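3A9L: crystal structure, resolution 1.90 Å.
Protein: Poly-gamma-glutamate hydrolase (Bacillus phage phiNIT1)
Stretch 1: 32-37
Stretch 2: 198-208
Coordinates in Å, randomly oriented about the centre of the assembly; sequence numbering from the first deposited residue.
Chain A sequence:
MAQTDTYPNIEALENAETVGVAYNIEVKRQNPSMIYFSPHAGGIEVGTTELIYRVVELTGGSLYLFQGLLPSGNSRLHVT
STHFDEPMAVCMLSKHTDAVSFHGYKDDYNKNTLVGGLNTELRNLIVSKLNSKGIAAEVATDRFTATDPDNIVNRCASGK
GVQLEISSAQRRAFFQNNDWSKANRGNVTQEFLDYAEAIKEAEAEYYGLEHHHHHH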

# COMPACT_ATOMS: atom_id res chain seq x y z
N PRO A 32 12.83 -5.84 5.51
CA PRO A 32 13.44 -6.99 4.85
C PRO A 32 13.02 -8.37 5.39
O PRO A 32 13.03 -9.36 4.64
CB PRO A 32 14.93 -6.79 5.12
CG PRO A 32 14.97 -5.94 6.35
CD PRO A 32 13.85 -5.01 6.18
N SER A 33 12.61 -8.42 6.65
CA SER A 33 12.49 -9.68 7.40
C SER A 33 11.09 -10.22 7.59
O SER A 33 10.92 -11.45 7.56
CB SER A 33 13.14 -9.56 8.77
OG SER A 33 14.53 -9.40 8.63
N MET A 34 10.12 -9.33 7.82
CA MET A 34 8.80 -9.71 8.31
C MET A 34 7.63 -8.96 7.66
O MET A 34 7.67 -7.72 7.49
CB MET A 34 8.74 -9.53 9.84
CG MET A 34 7.43 -9.94 10.50
SD MET A 34 6.91 -11.61 10.09
CE MET A 34 7.80 -12.57 11.25
N ILE A 35 6.57 -9.70 7.30
CA ILE A 35 5.40 -9.09 6.68
C ILE A 35 4.13 -9.67 7.34
O ILE A 35 3.98 -10.88 7.45
CB ILE A 35 5.36 -9.34 5.13
CG1 ILE A 35 4.09 -8.76 4.52
CG2 ILE A 35 5.55 -10.85 4.81
CD1 ILE A 35 3.99 -8.85 2.97
N TYR A 36 3.26 -8.79 7.79
CA TYR A 36 2.03 -9.19 8.40
C TYR A 36 0.93 -8.90 7.44
O TYR A 36 0.85 -7.80 6.89
CB TYR A 36 1.81 -8.40 9.68
CG TYR A 36 2.83 -8.68 10.73
CD1 TYR A 36 2.80 -9.89 11.43
CD2 TYR A 36 3.84 -7.77 11.02
CE1 TYR A 36 3.73 -10.16 12.42
CE2 TYR A 36 4.79 -8.06 12.01
CZ TYR A 36 4.70 -9.26 12.71
OH TYR A 36 5.62 -9.58 13.68
N PHE A 37 0.08 -9.88 7.20
CA PHE A 37 -0.86 -9.72 6.09
C PHE A 37 -2.09 -10.60 6.20
O PHE A 37 -2.13 -11.56 6.96
CB PHE A 37 -0.14 -9.93 4.75
CG PHE A 37 0.03 -11.36 4.38
CD1 PHE A 37 1.08 -12.12 4.90
CD2 PHE A 37 -0.88 -11.96 3.52
CE1 PHE A 37 1.22 -13.48 4.55
CE2 PHE A 37 -0.76 -13.31 3.17
CZ PHE A 37 0.27 -14.07 3.69
N ALA A 198 1.10 -9.17 22.11
CA ALA A 198 1.58 -10.57 22.12
C ALA A 198 2.33 -10.94 20.84
O ALA A 198 3.35 -11.60 20.89
CB ALA A 198 0.44 -11.53 22.35
N ILE A 199 1.82 -10.51 19.70
CA ILE A 199 2.44 -10.79 18.42
C ILE A 199 3.79 -10.07 18.31
O ILE A 199 4.81 -10.64 17.85
CB ILE A 199 1.50 -10.39 17.26
CG1 ILE A 199 0.09 -10.99 17.46
CG2 ILE A 199 2.14 -10.74 15.91
CD1 ILE A 199 0.06 -12.48 17.78
N LYS A 200 3.81 -8.81 18.76
CA LYS A 200 5.07 -8.03 18.71
C LYS A 200 6.16 -8.70 19.59
O LYS A 200 7.30 -8.84 19.17
CB LYS A 200 4.84 -6.58 19.10
CG LYS A 200 6.11 -5.70 19.07
CD LYS A 200 5.92 -4.37 19.79
CE LYS A 200 5.51 -4.48 21.26
NZ LYS A 200 6.60 -4.73 22.28
N GLU A 201 5.79 -9.11 20.79
CA GLU A 201 6.70 -9.77 21.73
C GLU A 201 7.31 -11.04 21.18
O GLU A 201 8.51 -11.27 21.36
CB GLU A 201 5.96 -10.09 23.05
CG GLU A 201 5.69 -8.85 23.90
CD GLU A 201 4.95 -9.16 25.20
OE1 GLU A 201 5.06 -10.29 25.70
OE2 GLU A 201 4.27 -8.25 25.73
N ALA A 202 6.47 -11.84 20.53
CA ALA A 202 6.87 -13.11 19.94
C ALA A 202 7.79 -12.88 18.76
O ALA A 202 8.80 -13.58 18.62
CB ALA A 202 5.65 -13.92 19.53
N GLU A 203 7.48 -11.86 17.94
CA GLU A 203 8.38 -11.46 16.84
C GLU A 203 9.74 -11.03 17.40
O GLU A 203 10.79 -11.40 16.83
CB GLU A 203 7.78 -10.34 15.95
CG GLU A 203 8.55 -10.17 14.61
CD GLU A 203 8.53 -8.75 13.99
OE1 GLU A 203 7.47 -8.12 13.85
OE2 GLU A 203 9.61 -8.28 13.57
N ALA A 204 9.72 -10.27 18.50
CA ALA A 204 10.93 -9.77 19.18
C ALA A 204 11.86 -10.87 19.68
O ALA A 204 13.02 -10.93 19.29
CB ALA A 204 10.56 -8.76 20.33
N GLU A 205 11.33 -11.75 20.52
CA GLU A 205 12.07 -12.93 21.01
C GLU A 205 12.62 -13.78 19.85
O GLU A 205 13.80 -14.15 19.84
CB GLU A 205 11.17 -13.76 21.94
CG GLU A 205 11.91 -14.75 22.84
CD GLU A 205 10.97 -15.69 23.58
OE1 GLU A 205 10.01 -15.20 24.22
OE2 GLU A 205 11.20 -16.93 23.53
N TYR A 206 11.77 -14.06 18.86
CA TYR A 206 12.19 -14.76 17.63
C TYR A 206 13.43 -14.16 17.03
O TYR A 206 14.43 -14.87 16.78
CB TYR A 206 11.06 -14.74 16.57
CG TYR A 206 11.40 -15.48 15.29
CD1 TYR A 206 11.65 -16.85 15.30
CD2 TYR A 206 11.47 -14.80 14.07
CE1 TYR A 206 11.96 -17.54 14.13
CE2 TYR A 206 11.78 -15.49 12.89
CZ TYR A 206 12.01 -16.87 12.94
OH TYR A 206 12.32 -17.57 11.79
N TYR A 207 13.38 -12.86 16.77
CA TYR A 207 14.53 -12.19 16.20
C TYR A 207 15.66 -12.05 17.22
O TYR A 207 16.83 -11.82 16.85
CB TYR A 207 14.12 -10.88 15.50
CG TYR A 207 13.41 -11.17 14.18
CD1 TYR A 207 14.07 -11.87 13.18
CD2 TYR A 207 12.09 -10.77 13.95
CE1 TYR A 207 13.44 -12.18 11.98
CE2 TYR A 207 11.45 -11.08 12.75
CZ TYR A 207 12.14 -11.78 11.76
OH TYR A 207 11.57 -12.11 10.56
N GLY A 208 15.31 -12.22 18.50
CA GLY A 208 16.26 -12.18 19.62
C GLY A 208 16.99 -13.50 19.79
O GLY A 208 18.20 -13.51 20.07

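A strand and a helix, at least 163 residues apart in sequence where they touch, run nearly antiparallel here, their N-to-C directions 158° apart and their axes 12.0 Å from each other at closest approach. At that spacing the backbones stay clear of one another, and side chains must fill the gap. On the helix, I199, E203 and Y207 recur every four residues and so lie along one side, each linked to the next by a backbone hydrogen bond: E203 N to I199 O at 2.9 Å and Y207 N to E203 O at 3.0 Å. On the strand, alternation sends M34 and Y36 toward the helix, while I35 and F37 make no contact with it. Measured between CA atoms, S33 pairs with Y207, M34 with E203 and Y36 with I199.

One polar bond ties the pair together. Y36 OH donates to E203 OE1 across a very short 2.4 Å, with the carboxylate oxygen near the plane of the tyrosine ring, at its edge, where the hydroxyl can address it directly. The t, t rotamer of E203 extends its carboxylate to this meeting point.

Apolar contacts flank that bond. Toward the start of the helical stretch, Y36 CE1 rests 3.9 Å from I199 CG2; the isoleucine's CA-to-CB bond points toward the strand although the end of its side chain leads away. Toward the other end, M34 bends through p values of chi2 and chi3 to set M34 CE 4.2 Å from Y207 CE2.

Y207 also closes the contact by proximity: Y207 OH approaches S33 O to 3.1 Å and S33 CB to 3.5 Å, while that hydroxyl is hydrogen-bonded elsewhere in the structure. The design is economical: three helical positions, one polar pairing and hydrocarbon on both sides account for most of the 283 Å² buried, both stretches summed.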